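Local coordinates for Exo-poly-alpha-D-galacturonosidase (Thermotoga maritima, PDB 3JUR), which probably hydrolyses the glycosidic bonds of polygalacturonate as an exo-acting, hyperthermoactive glycosidase of family 28, built as a beta-helix and assembled into a tetramer, at residues D[28-33]-D[45-50]; D[144-149]-D[187-192]; D[243-248]-D[276-281]; D[319-324]-D[348-353]. All blocks are in the same frame, centred on the assembly; numbering follows the deposited sequence.

Contact 1: residues D[28-33]-D[45-50]; sequences VNLLDF and ESFKRA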
loop_
_atom_site.group_PDB
_atom_site.type_symbol
_atom_site.label_atom_id
_atom_site.label_comp_id
_atom_site.label_asym_id
_atom_site.label_seq_id
_atom_site.Cartn_x
_atom_site.Cartn_y
_atom_site.Cartn_z
ATOM N N VAL D 28 11.648 -13.495 -60.275
ATOM C CA VAL D 28 12.967 -13.577 -60.896
ATOM C C VAL D 28 14.046 -13.542 -59.802
ATOM O O VAL D 28 13.819 -13.012 -58.711
ATOM C CB VAL D 28 13.200 -12.469 -61.958
ATOM C CG1 VAL D 28 14.185 -12.954 -63.004
ATOM C CG2 VAL D 28 11.903 -12.093 -62.657
ATOM N N ASN D 29 15.201 -14.136 -60.094
ATOM C CA ASN D 29 16.320 -14.215 -59.161
ATOM C C ASN D 29 17.401 -13.192 -59.512
ATOM O O ASN D 29 17.780 -13.053 -60.681
ATOM C CB ASN D 29 16.904 -15.633 -59.171
ATOM C CG ASN D 29 17.798 -15.916 -57.975
ATOM O OD1 ASN D 29 18.778 -15.207 -57.727
ATOM N ND2 ASN D 29 17.476 -16.978 -57.239
ATOM N N LEU D 30 17.903 -12.496 -58.491
ATOM C CA LEU D 30 18.901 -11.435 -58.668
ATOM C C LEU D 30 20.201 -11.898 -59.337
ATOM O O LEU D 30 20.860 -11.113 -60.021
ATOM C CB LEU D 30 19.215 -10.753 -57.329
ATOM C CG LEU D 30 20.043 -9.469 -57.416
ATOM C CD1 LEU D 30 19.231 -8.329 -58.026
ATOM C CD2 LEU D 30 20.602 -9.066 -56.065
ATOM N N LEU D 31 20.556 -13.167 -59.137
ATOM C CA LEU D 31 21.768 -13.747 -59.725
ATOM C C LEU D 31 21.677 -13.929 -61.238
ATOM O O LEU D 31 22.678 -14.233 -61.891
ATOM C CB LEU D 31 22.123 -15.078 -59.054
ATOM C CG LEU D 31 22.543 -15.066 -57.581
ATOM C CD1 LEU D 31 22.715 -16.489 -57.092
ATOM C CD2 LEU D 31 23.823 -14.266 -57.355
ATOM N N ASP D 32 20.482 -13.736 -61.792
ATOM C CA ASP D 32 20.285 -13.798 -63.238
ATOM C C ASP D 32 20.511 -12.431 -63.900
ATOM O O ASP D 32 20.273 -12.264 -65.101
ATOM C CB ASP D 32 18.888 -14.344 -63.573
ATOM C CG ASP D 32 18.665 -15.758 -63.048
ATOM O OD1 ASP D 32 19.527 -16.635 -63.275
ATOM O OD2 ASP D 32 17.618 -15.996 -62.413
ATOM N N PHE D 33 20.982 -11.464 -63.110
ATOM C CA PHE D 33 21.210 -10.106 -63.599
ATOM C C PHE D 33 22.605 -9.565 -63.270
ATOM O O PHE D 33 22.794 -8.357 -63.109
ATOM C CB PHE D 33 20.117 -9.162 -63.087
ATOM C CG PHE D 33 18.735 -9.542 -63.534
ATOM C CD1 PHE D 33 18.232 -9.087 -64.748
ATOM C CD2 PHE D 33 17.934 -10.359 -62.741
ATOM C CE1 PHE D 33 16.952 -9.438 -65.168
ATOM C CE2 PHE D 33 16.658 -10.716 -63.151
ATOM C CZ PHE D 33 16.163 -10.254 -64.366
ATOM N N GLU D 45 23.056 -2.108 -60.579
ATOM C CA GLU D 45 22.358 -2.313 -61.854
ATOM C C GLU D 45 21.576 -3.620 -61.886
ATOM O O GLU D 45 20.562 -3.729 -62.584
ATOM C CB GLU D 45 23.345 -2.281 -63.025
ATOM C CG GLU D 45 23.866 -0.897 -63.360
ATOM C CD GLU D 45 22.806 -0.011 -63.995
ATOM O OE1 GLU D 45 22.386 -0.295 -65.140
ATOM O OE2 GLU D 45 22.403 0.978 -63.351
ATOM N N SER D 46 22.061 -4.608 -61.143
ATOM C CA SER D 46 21.381 -5.888 -61.019
ATOM C C SER D 46 19.981 -5.688 -60.460
ATOM O O SER D 46 19.013 -6.202 -61.020
ATOM C CB SER D 46 22.185 -6.840 -60.134
ATOM O OG SER D 46 23.479 -7.037 -60.680
ATOM N N PHE D 47 19.882 -4.924 -59.371
ATOM C CA PHE D 47 18.593 -4.576 -58.778
ATOM C C PHE D 47 17.709 -3.826 -59.765
ATOM O O PHE D 47 16.533 -4.157 -59.921
ATOM C CB PHE D 47 18.769 -3.749 -57.494
ATOM C CG PHE D 47 19.105 -4.575 -56.286
ATOM C CD1 PHE D 47 18.110 -5.243 -55.589
ATOM C CD2 PHE D 47 20.422 -4.700 -55.858
ATOM C CE1 PHE D 47 18.418 -6.023 -54.478
ATOM C CE2 PHE D 47 20.738 -5.472 -54.754
ATOM C CZ PHE D 47 19.731 -6.135 -54.057
ATOM N N LYS D 48 18.287 -2.830 -60.433
ATOM C CA LYS D 48 17.529 -1.952 -61.321
ATOM C C LYS D 48 16.944 -2.725 -62.509
ATOM O O LYS D 48 15.781 -2.538 -62.862
ATOM C CB LYS D 48 18.402 -0.786 -61.798
ATOM C CG LYS D 48 17.629 0.479 -62.152
ATOM C CD LYS D 48 18.183 1.153 -63.401
ATOM C CE LYS D 48 17.456 0.662 -64.656
ATOM N NZ LYS D 48 18.156 0.970 -65.952
ATOM N N ARG D 49 17.747 -3.606 -63.103
ATOM C CA ARG D 49 17.307 -4.390 -64.255
ATOM C C ARG D 49 16.294 -5.464 -63.850
ATOM O O ARG D 49 15.346 -5.739 -64.587
ATOM C CB ARG D 49 18.502 -5.024 -64.961
ATOM C CG ARG D 49 18.483 -4.867 -66.471
ATOM C CD ARG D 49 19.512 -5.784 -67.136
ATOM N NE ARG D 49 20.756 -5.852 -66.364
ATOM C CZ ARG D 49 21.608 -6.875 -66.387
ATOM N NH1 ARG D 49 21.369 -7.943 -67.141
ATOM N NH2 ARG D 49 22.703 -6.828 -65.642
ATOM N N ALA D 50 16.490 -6.055 -62.671
ATOM C CA ALA D 50 15.567 -7.067 -62.149
ATOM C C ALA D 50 14.184 -6.490 -61.854
ATOM O O ALA D 50 13.172 -7.118 -62.161
ATOM C CB ALA D 50 16.143 -7.735 -60.916
#
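One face of the F33 ring lies flat on the helix of residues 45-50: CA of A50 stands over its centre, 3.9 Å from the ring centroid and 8° off the normal, and CB of A50 is 3.7 Å from CD2 of F33. The F47 ring receives CD2 of L30 over one face, set toward the rim, 3.7 Å from CZ of F47. Above one face of the R49 guanidinium, turned nearly square to the phenyl plane, sits CB of F33. L30 reaches both S46 and F47, its CG anti to the backbone N (chi1 -169°), so that CD1 rests against the backbone of S46 while CD2 takes F47. The one hydrogen bond across the contact runs from OG of S46 to O of F33, 2.8 Å, arriving from above the carbonyl plane; NH2 of R49 lies close to the same oxygen but at a poor angle. Earlier in the segment, OD1 of N29 accepts from N of L31, an Asx turn. An alanine at F33 removes the ring over A50 and would probably weaken the hold of the 3-10 turn on helix 44-57. That helix, between the parallel strands 27-29 and 60-64, packs at one end of the beta-helix, consistent with a cap on its first coil.

Contact 2: residues D[144-149]-D[187-192]; sequences PWKGKK and YLRPSF
Two loops that flank helix 161-173 meet here, residues 144-149 ahead of it and 187-192 behind it, where the chain leaves the beta-helix after strand 132-134 and returns to it at strand 193-196. Their meeting point is a T-shaped aromatic pair. Y187 turns the edge of its ring toward the face of the W145 indole, with planes at 81° and the centroid of the five-membered ring 5.0 Å from that of the phenol. CD1 of Y187 does the touching, 3.6 Å from both NE1 and CE2 of W145. The same indole face continues over the tyrosine backbone, CA of Y187 lying 4.1 Å from the centroid of the six-membered ring, while N of R189 meets the indole at its edge. Beyond the ring, R189 bends at chi3 and brings its guanidinium under K146, whose CB stands over one face and whose CD is 3.8 Å from NH2 of R189. P236 O and P212 O bind NH1 of R189, and N237 OD1 and Q160 OE1 bind NH2. No hydrogen bond joins the two segments, so they cohere through aromatic and aliphatic surfaces, and the buried arginine, gripped by four acceptors elsewhere, offers K146 a flat face. The positive ends lie 5.3 Å apart, NZ of K146 from NH2 of R189; the acceptors around R189 probably offset part of the repulsion.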
loop_
_atom_site.group_PDB
_atom_site.type_symbol
_atom_site.label_atom_id
_atom_site.label_comp_id
_atom_site.label_asym_id
_atom_site.label_seq_id
_atom_site.Cartn_x
_atom_site.Cartn_y
_atom_site.Cartn_z
ATOM N N PRO D 144 28.634 10.980 -38.649
ATOM C CA PRO D 144 29.317 12.246 -38.363
ATOM C C PRO D 144 28.517 13.496 -38.757
ATOM O O PRO D 144 28.724 14.562 -38.169
ATOM C CB PRO D 144 30.594 12.148 -39.194
ATOM C CG PRO D 144 30.881 10.700 -39.235
ATOM C CD PRO D 144 29.548 10.006 -39.280
ATOM N N TRP D 145 27.602 13.363 -39.715
ATOM C CA TRP D 145 26.797 14.500 -40.171
ATOM C C TRP D 145 25.891 15.093 -39.085
ATOM O O TRP D 145 25.492 16.256 -39.181
ATOM C CB TRP D 145 25.989 14.128 -41.419
ATOM C CG TRP D 145 26.828 13.946 -42.660
ATOM C CD1 TRP D 145 28.199 13.896 -42.736
ATOM C CD2 TRP D 145 26.349 13.760 -43.999
ATOM N NE1 TRP D 145 28.598 13.703 -44.039
ATOM C CE2 TRP D 145 27.486 13.616 -44.835
ATOM C CE3 TRP D 145 25.071 13.704 -44.575
ATOM C CZ2 TRP D 145 27.381 13.424 -46.217
ATOM C CZ3 TRP D 145 24.970 13.513 -45.954
ATOM C CH2 TRP D 145 26.119 13.373 -46.756
ATOM N N LYS D 146 25.581 14.298 -38.057
ATOM C CA LYS D 146 24.774 14.753 -36.920
ATOM C C LYS D 146 25.442 15.890 -36.131
ATOM O O LYS D 146 24.765 16.816 -35.677
ATOM C CB LYS D 146 24.434 13.573 -35.994
ATOM C CG LYS D 146 23.738 13.946 -34.672
ATOM C CD LYS D 146 22.389 14.637 -34.891
ATOM C CE LYS D 146 21.851 15.216 -33.595
ATOM N NZ LYS D 146 20.627 16.043 -33.828
ATOM N N GLY D 147 26.762 15.814 -35.977
ATOM C CA GLY D 147 27.521 16.846 -35.271
ATOM C C GLY D 147 27.935 16.466 -33.858
ATOM O O GLY D 147 28.402 17.317 -33.099
ATOM N N LYS D 148 27.767 15.187 -33.509
ATOM C CA LYS D 148 28.134 14.663 -32.192
ATOM C C LYS D 148 29.452 13.890 -32.232
ATOM O O LYS D 148 29.639 13.027 -33.095
ATOM C CB LYS D 148 27.026 13.755 -31.657
ATOM C CG LYS D 148 25.892 14.486 -30.977
ATOM C CD LYS D 148 24.876 13.489 -30.452
ATOM C CE LYS D 148 23.930 14.123 -29.457
ATOM N NZ LYS D 148 22.869 13.150 -29.085
ATOM N N LYS D 149 30.342 14.186 -31.280
ATOM C CA LYS D 149 31.689 13.590 -31.232
ATOM C C LYS D 149 31.695 12.083 -30.967
ATOM O O LYS D 149 32.468 11.347 -31.580
ATOM C CB LYS D 149 32.579 14.301 -30.203
ATOM C CG LYS D 149 32.785 15.786 -30.469
ATOM C CD LYS D 149 34.034 16.317 -29.777
ATOM C CE LYS D 149 34.054 17.838 -29.794
ATOM N NZ LYS D 149 35.281 18.398 -29.149
ATOM N N TYR D 187 24.413 18.400 -45.812
ATOM C CA TYR D 187 24.690 17.343 -44.839
ATOM C C TYR D 187 23.454 16.820 -44.107
ATOM O O TYR D 187 23.464 16.629 -42.885
ATOM C CB TYR D 187 25.806 17.798 -43.884
ATOM C CG TYR D 187 27.082 18.140 -44.629
ATOM C CD1 TYR D 187 28.062 17.174 -44.849
ATOM C CD2 TYR D 187 27.296 19.425 -45.144
ATOM C CE1 TYR D 187 29.230 17.480 -45.553
ATOM C CE2 TYR D 187 28.450 19.736 -45.847
ATOM C CZ TYR D 187 29.412 18.760 -46.046
ATOM O OH TYR D 187 30.557 19.067 -46.731
ATOM N N LEU D 188 22.398 16.576 -44.880
ATOM C CA LEU D 188 21.167 15.984 -44.368
ATOM C C LEU D 188 21.079 14.514 -44.783
ATOM O O LEU D 188 20.893 14.205 -45.970
ATOM C CB LEU D 188 19.948 16.765 -44.873
ATOM C CG LEU D 188 19.923 18.284 -44.629
ATOM C CD1 LEU D 188 18.762 18.927 -45.377
ATOM C CD2 LEU D 188 19.855 18.610 -43.134
ATOM N N ARG D 189 21.232 13.620 -43.804
ATOM C CA ARG D 189 21.134 12.168 -44.020
ATOM C C ARG D 189 19.764 11.747 -44.557
ATOM O O ARG D 189 18.759 12.391 -44.264
ATOM C CB ARG D 189 21.391 11.411 -42.719
ATOM C CG ARG D 189 22.823 11.455 -42.211
ATOM C CD ARG D 189 22.837 11.041 -40.747
ATOM N NE ARG D 189 22.216 12.049 -39.888
ATOM C CZ ARG D 189 21.644 11.796 -38.711
ATOM N NH1 ARG D 189 21.586 10.556 -38.229
ATOM N NH2 ARG D 189 21.117 12.790 -38.013
ATOM N N PRO D 190 19.723 10.668 -45.357
ATOM C CA PRO D 190 18.451 10.138 -45.842
ATOM C C PRO D 190 17.867 9.096 -44.877
ATOM O O PRO D 190 18.604 8.543 -44.056
ATOM C CB PRO D 190 18.848 9.474 -47.156
ATOM C CG PRO D 190 20.243 8.993 -46.917
ATOM C CD PRO D 190 20.878 9.994 -45.992
ATOM N N SER D 191 16.559 8.850 -44.970
ATOM C CA SER D 191 15.924 7.721 -44.279
ATOM C C SER D 191 16.454 6.403 -44.862
ATOM O O SER D 191 17.019 6.389 -45.962
ATOM C CB SER D 191 14.403 7.780 -44.428
ATOM O OG SER D 191 13.836 8.868 -43.711
ATOM N N PHE D 192 16.293 5.306 -44.126
ATOM C CA PHE D 192 16.688 3.994 -44.630
ATOM C C PHE D 192 15.634 3.483 -45.628
ATOM O O PHE D 192 15.842 3.545 -46.836
ATOM C CB PHE D 192 16.902 3.003 -43.478
ATOM C CG PHE D 192 17.708 1.776 -43.845
ATOM C CD1 PHE D 192 18.640 1.264 -42.946
ATOM C CD2 PHE D 192 17.534 1.126 -45.068
ATOM C CE1 PHE D 192 19.387 0.128 -43.259
ATOM C CE2 PHE D 192 18.270 -0.014 -45.388
ATOM C CZ PHE D 192 19.204 -0.511 -44.482
#

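Contact 3: residues D[243-248]-D[276-281]; sequences PESCKY and IGVPSE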
loop_
_atom_site.group_PDB
_atom_site.type_symbol
_atom_site.label_atom_id
_atom_site.label_comp_id
_atom_site.label_asym_id
_atom_site.label_seq_id
_atom_site.Cartn_x
_atom_site.Cartn_y
_atom_site.Cartn_z
ATOM N N PRO D 243 5.776 6.411 -38.589
ATOM C CA PRO D 243 4.611 6.665 -39.440
ATOM C C PRO D 243 4.317 8.169 -39.502
ATOM O O PRO D 243 3.953 8.776 -38.474
ATOM C CB PRO D 243 3.468 5.936 -38.706
ATOM C CG PRO D 243 4.142 5.001 -37.758
ATOM C CD PRO D 243 5.413 5.680 -37.364
ATOM N N GLU D 244 4.480 8.760 -40.686
ATOM C CA GLU D 244 4.310 10.197 -40.858
ATOM C C GLU D 244 3.182 10.543 -41.832
ATOM O O GLU D 244 3.285 10.269 -43.029
ATOM C CB GLU D 244 5.635 10.861 -41.271
ATOM C CG GLU D 244 5.562 12.381 -41.290
ATOM C CD GLU D 244 6.902 13.074 -41.122
ATOM O OE1 GLU D 244 6.874 14.257 -40.720
ATOM O OE2 GLU D 244 7.975 12.465 -41.385
ATOM N N SER D 245 2.127 11.162 -41.297
ATOM C CA SER D 245 0.868 11.440 -42.015
ATOM C C SER D 245 0.275 10.189 -42.677
ATOM O O SER D 245 -0.255 10.253 -43.786
ATOM C CB SER D 245 1.022 12.588 -43.022
ATOM O OG SER D 245 1.182 13.832 -42.370
ATOM N N CYS D 246 0.381 9.059 -41.985
ATOM C CA CYS D 246 -0.144 7.784 -42.471
ATOM C C CYS D 246 -1.506 7.463 -41.875
ATOM O O CYS D 246 -1.833 7.910 -40.773
ATOM C CB CYS D 246 0.840 6.653 -42.170
ATOM S SG CYS D 246 2.335 6.774 -43.154
ATOM N N LYS D 247 -2.289 6.686 -42.613
ATOM C CA LYS D 247 -3.638 6.302 -42.204
ATOM C C LYS D 247 -3.823 4.790 -42.375
ATOM O O LYS D 247 -3.495 4.243 -43.427
ATOM C CB LYS D 247 -4.680 7.061 -43.040
ATOM C CG LYS D 247 -6.109 6.936 -42.527
ATOM C CD LYS D 247 -7.096 7.760 -43.352
ATOM C CE LYS D 247 -8.523 7.559 -42.852
ATOM N NZ LYS D 247 -9.522 8.443 -43.526
ATOM N N TYR D 248 -4.360 4.134 -41.346
ATOM C CA TYR D 248 -4.574 2.678 -41.328
ATOM C C TYR D 248 -3.261 1.921 -41.437
ATOM O O TYR D 248 -2.833 1.520 -42.530
ATOM C CB TYR D 248 -5.553 2.212 -42.418
ATOM C CG TYR D 248 -6.921 2.833 -42.336
ATOM C CD1 TYR D 248 -7.710 2.675 -41.201
ATOM C CD2 TYR D 248 -7.446 3.551 -43.412
ATOM C CE1 TYR D 248 -8.982 3.242 -41.123
ATOM C CE2 TYR D 248 -8.718 4.116 -43.348
ATOM C CZ TYR D 248 -9.476 3.962 -42.196
ATOM O OH TYR D 248 -10.730 4.520 -42.114
ATOM N N ILE D 276 0.430 20.905 -45.558
ATOM C CA ILE D 276 -0.017 19.590 -46.031
ATOM C C ILE D 276 -1.286 19.171 -45.281
ATOM O O ILE D 276 -2.221 18.637 -45.881
ATOM C CB ILE D 276 1.115 18.538 -45.924
ATOM C CG1 ILE D 276 2.259 18.908 -46.876
ATOM C CG2 ILE D 276 0.604 17.130 -46.249
ATOM C CD1 ILE D 276 3.608 18.361 -46.473
ATOM N N GLY D 277 -1.312 19.442 -43.976
ATOM C CA GLY D 277 -2.499 19.257 -43.139
ATOM C C GLY D 277 -3.109 17.864 -43.134
ATOM O O GLY D 277 -4.328 17.727 -43.116
ATOM N N VAL D 278 -2.267 16.832 -43.162
ATOM C CA VAL D 278 -2.741 15.449 -43.125
ATOM C C VAL D 278 -2.267 14.792 -41.831
ATOM O O VAL D 278 -1.068 14.755 -41.561
ATOM C CB VAL D 278 -2.279 14.623 -44.360
ATOM C CG1 VAL D 278 -2.679 13.157 -44.212
ATOM C CG2 VAL D 278 -2.866 15.200 -45.650
ATOM N N PRO D 279 -3.212 14.291 -41.016
ATOM C CA PRO D 279 -2.812 13.689 -39.746
ATOM C C PRO D 279 -2.338 12.255 -39.922
ATOM O O PRO D 279 -2.659 11.630 -40.923
ATOM C CB PRO D 279 -4.102 13.724 -38.920
ATOM C CG PRO D 279 -5.209 13.710 -39.923
ATOM C CD PRO D 279 -4.677 14.288 -41.206
ATOM N N SER D 280 -1.549 11.750 -38.973
ATOM C CA SER D 280 -1.420 10.309 -38.804
ATOM C C SER D 280 -2.606 9.877 -37.956
ATOM O O SER D 280 -2.902 10.502 -36.931
ATOM C CB SER D 280 -0.118 9.926 -38.102
ATOM O OG SER D 280 0.911 9.620 -39.027
ATOM N N GLU D 281 -3.293 8.824 -38.389
ATOM C CA GLU D 281 -4.503 8.374 -37.712
ATOM C C GLU D 281 -4.802 6.906 -38.000
ATOM O O GLU D 281 -4.456 6.384 -39.066
ATOM C CB GLU D 281 -5.706 9.262 -38.075
ATOM C CG GLU D 281 -6.029 9.311 -39.558
ATOM C CD GLU D 281 -7.254 10.154 -39.878
ATOM O OE1 GLU D 281 -7.429 10.506 -41.076
ATOM O OE2 GLU D 281 -8.035 10.452 -38.945
#
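Four hydrogen bonds join residues 243-248 to 276-281, two using serine hydroxyls and two running between backbones. OG of S245 donates to O of V278 at 2.6 Å, coming from above the carbonyl plane. The buried OG of S280 accepts from N of C246 at 3.1 Å and is also bonded to K266 O; N of S245 is slightly closer to it, but badly angled and not bonded. Farther along, N of E281 gives to O of C246 at 2.9 Å, nearly along the C=O axis, and O of E281 accepts from N of Y248 at 3.2 Å, in the carbonyl plane. K247 and E281 run side by side, both extended beyond CG and pointing the same way. Their ion pair is long, NZ of K247 standing 3.8 Å from OE1 of E281, whereas OE2 of E281 has a salt bridge with R310. An alanine at K247 takes away the methylenes beside E281 and the distant ammonium, and would probably leave its carboxylate less well packed and more dependent on R310. The parallel bridge between K247 and E281, just before the chain turns a corner at Y248, is characteristic of the stacked coils of a right-handed parallel beta-helix, the family 28 fold.

Contact 4: residues D[319-324]-D[348-353]; sequences YMNVER and AVNVSE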
loop_
_atom_site.group_PDB
_atom_site.type_symbol
_atom_site.label_atom_id
_atom_site.label_comp_id
_atom_site.label_asym_id
_atom_site.label_seq_id
_atom_site.Cartn_x
_atom_site.Cartn_y
_atom_site.Cartn_z
ATOM N N TYR D 319 8.139 -3.356 -23.195
ATOM C CA TYR D 319 9.251 -2.408 -23.286
ATOM C C TYR D 319 10.236 -2.677 -22.161
ATOM O O TYR D 319 9.850 -2.734 -20.997
ATOM C CB TYR D 319 8.727 -0.974 -23.194
ATOM C CG TYR D 319 7.634 -0.666 -24.206
ATOM C CD1 TYR D 319 7.940 -0.433 -25.544
ATOM C CD2 TYR D 319 6.304 -0.633 -23.826
ATOM C CE1 TYR D 319 6.937 -0.150 -26.479
ATOM C CE2 TYR D 319 5.296 -0.345 -24.746
ATOM C CZ TYR D 319 5.624 -0.105 -26.067
ATOM O OH TYR D 319 4.627 0.166 -26.966
ATOM N N MET D 320 11.501 -2.872 -22.507
ATOM C CA MET D 320 12.515 -3.199 -21.514
ATOM C C MET D 320 13.723 -2.279 -21.637
ATOM O O MET D 320 14.268 -2.124 -22.729
ATOM C CB MET D 320 12.969 -4.649 -21.665
ATOM C CG MET D 320 11.932 -5.681 -21.238
ATOM S SD MET D 320 12.570 -7.380 -21.231
ATOM C CE MET D 320 14.180 -7.170 -20.498
ATOM N N ASN D 321 14.120 -1.684 -20.508
ATOM C CA ASN D 321 15.339 -0.857 -20.373
ATOM C C ASN D 321 15.246 0.515 -21.050
ATOM O O ASN D 321 16.214 1.286 -21.035
ATOM C CB ASN D 321 16.607 -1.603 -20.841
ATOM C CG ASN D 321 16.744 -3.001 -20.236
ATOM O OD1 ASN D 321 16.436 -3.224 -19.073
ATOM N ND2 ASN D 321 17.226 -3.945 -21.037
ATOM N N VAL D 322 14.078 0.815 -21.615
ATOM C CA VAL D 322 13.855 2.038 -22.397
ATOM C C VAL D 322 13.868 3.290 -21.529
ATOM O O VAL D 322 13.651 3.219 -20.315
ATOM C CB VAL D 322 12.533 1.972 -23.211
ATOM C CG1 VAL D 322 12.531 0.744 -24.125
ATOM C CG2 VAL D 322 11.292 1.974 -22.285
ATOM N N GLU D 323 14.123 4.442 -22.144
ATOM C CA GLU D 323 14.118 5.688 -21.385
ATOM C C GLU D 323 12.711 6.048 -20.937
ATOM O O GLU D 323 12.518 6.532 -19.815
ATOM C CB GLU D 323 14.721 6.838 -22.195
ATOM C CG GLU D 323 16.234 6.748 -22.367
ATOM C CD GLU D 323 16.819 7.960 -23.085
ATOM O OE1 GLU D 323 16.056 8.891 -23.422
ATOM O OE2 GLU D 323 18.051 7.986 -23.307
ATOM N N ARG D 324 11.748 5.824 -21.836
ATOM C CA ARG D 324 10.347 6.177 -21.626
ATOM C C ARG D 324 9.453 5.149 -22.294
ATOM O O ARG D 324 9.770 4.640 -23.380
ATOM C CB ARG D 324 10.033 7.564 -22.216
ATOM C CG ARG D 324 10.883 8.679 -21.640
ATOM C CD ARG D 324 10.771 10.005 -22.377
ATOM N NE ARG D 324 11.899 10.833 -21.947
ATOM C CZ ARG D 324 13.113 10.792 -22.487
ATOM N NH1 ARG D 324 13.361 9.998 -23.535
ATOM N NH2 ARG D 324 14.075 11.554 -21.987
ATOM N N ALA D 348 6.248 -2.349 -19.023
ATOM C CA ALA D 348 7.514 -1.632 -19.140
ATOM C C ALA D 348 8.392 -1.983 -17.955
ATOM O O ALA D 348 8.015 -1.763 -16.811
ATOM C CB ALA D 348 7.282 -0.129 -19.228
ATOM N N VAL D 349 9.561 -2.553 -18.222
ATOM C CA VAL D 349 10.459 -2.956 -17.139
ATOM C C VAL D 349 11.811 -2.261 -17.214
ATOM O O VAL D 349 12.398 -2.134 -18.291
ATOM C CB VAL D 349 10.548 -4.528 -16.973
ATOM C CG1 VAL D 349 9.767 -5.254 -18.044
ATOM C CG2 VAL D 349 11.975 -5.040 -16.877
ATOM N N ASN D 350 12.268 -1.771 -16.062
ATOM C CA ASN D 350 13.524 -1.014 -15.949
ATOM C C ASN D 350 13.561 0.254 -16.820
ATOM O O ASN D 350 14.541 0.513 -17.528
ATOM C CB ASN D 350 14.739 -1.918 -16.207
ATOM C CG ASN D 350 14.953 -2.944 -15.100
ATOM O OD1 ASN D 350 14.768 -2.649 -13.920
ATOM N ND2 ASN D 350 15.361 -4.150 -15.476
ATOM N N VAL D 351 12.472 1.027 -16.781
ATOM C CA VAL D 351 12.443 2.357 -17.395
ATOM C C VAL D 351 13.476 3.262 -16.696
ATOM O O VAL D 351 13.577 3.247 -15.472
ATOM C CB VAL D 351 11.030 2.979 -17.323
ATOM C CG1 VAL D 351 11.027 4.393 -17.897
ATOM C CG2 VAL D 351 10.008 2.098 -18.056
ATOM N N SER D 352 14.253 4.028 -17.463
ATOM C CA SER D 352 15.321 4.861 -16.866
ATOM C C SER D 352 14.971 6.348 -16.629
ATOM O O SER D 352 15.489 6.952 -15.694
ATOM C CB SER D 352 16.622 4.746 -17.659
ATOM O OG SER D 352 16.435 5.240 -18.973
ATOM N N GLU D 353 14.112 6.929 -17.461
ATOM C CA GLU D 353 13.749 8.349 -17.321
ATOM C C GLU D 353 12.324 8.545 -16.803
ATOM O O GLU D 353 12.128 8.690 -15.598
ATOM C CB GLU D 353 13.969 9.119 -18.635
ATOM C CG GLU D 353 15.434 9.151 -19.092
ATOM C CD GLU D 353 16.339 9.947 -18.149
ATOM O OE1 GLU D 353 15.891 10.976 -17.606
ATOM O OE2 GLU D 353 17.499 9.544 -17.946
HETATM O O HOH W 1 17.444 3.679 -20.856
HETATM O O HOH W 2 17.423 1.260 -18.130
#
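Side chains of 319-324 and 348-353 run alongside one another, the backbones in register from Y319/A348 to E323/S352. M320 and V349 point the same way on one face of the sheet, CG of M320 touching CG1 of V349 at 3.9 Å; on the other, CB of Y319 lies beside CB of A348. N321 and N350 follow with amide planes only 13° apart, and OD1 of N321 meets CB of N350 at 3.6 Å. Both asparagines have positive phi, marking the turn out of the strands. E323 runs beside E353, one residue beyond its register partner S352, with CB of E323 against CG of E353, but their carboxylates are twisted 67° apart and directed to different cations: OE1 of E323 takes NH1 of R324 at 2.9 Å through its anti lone pair, and OE2 of E353 bridges to K387. CG of E353 lies over one face of the R324 guanidinium, which H296 O and E354 also hold. Backbone bonds fix the register, the straightest from N of N321 to O of V349 at 2.8 Å (175°), and N of E353 reaches O of E323 at 2.9 Å. One water links O of N321 to OG of S352; a second links it to O of N350. Strand 309-320 lies between strands 280-291 and 337-349, while M320 and V349 pack on V318 and V347 of a second subunit.

The four contacts follow one another along the chain, each closing before the next opens. Contact 1 lies at one end of the beta-helix, probably its helix-capped end, and contact 4 is on the opposite side of the chain's centre, about 43 Å away between centres. Contact 3 lies nearer the middle, centre to centre about 34 Å from contact 1 and 27 Å from contact 4; its strand 280-291 pairs directly with strand 309-320 of contact 4. Contact 2 belongs to the loops on either side of helix 161-173 in sequence, its nearest atoms about 7 Å from those of contact 3. Contacts 3 and 4 thus join successive coils along one solenoid, contact 2 ties down a loop excursion from it, and contact 4 also reaches a second subunit of the tetramer.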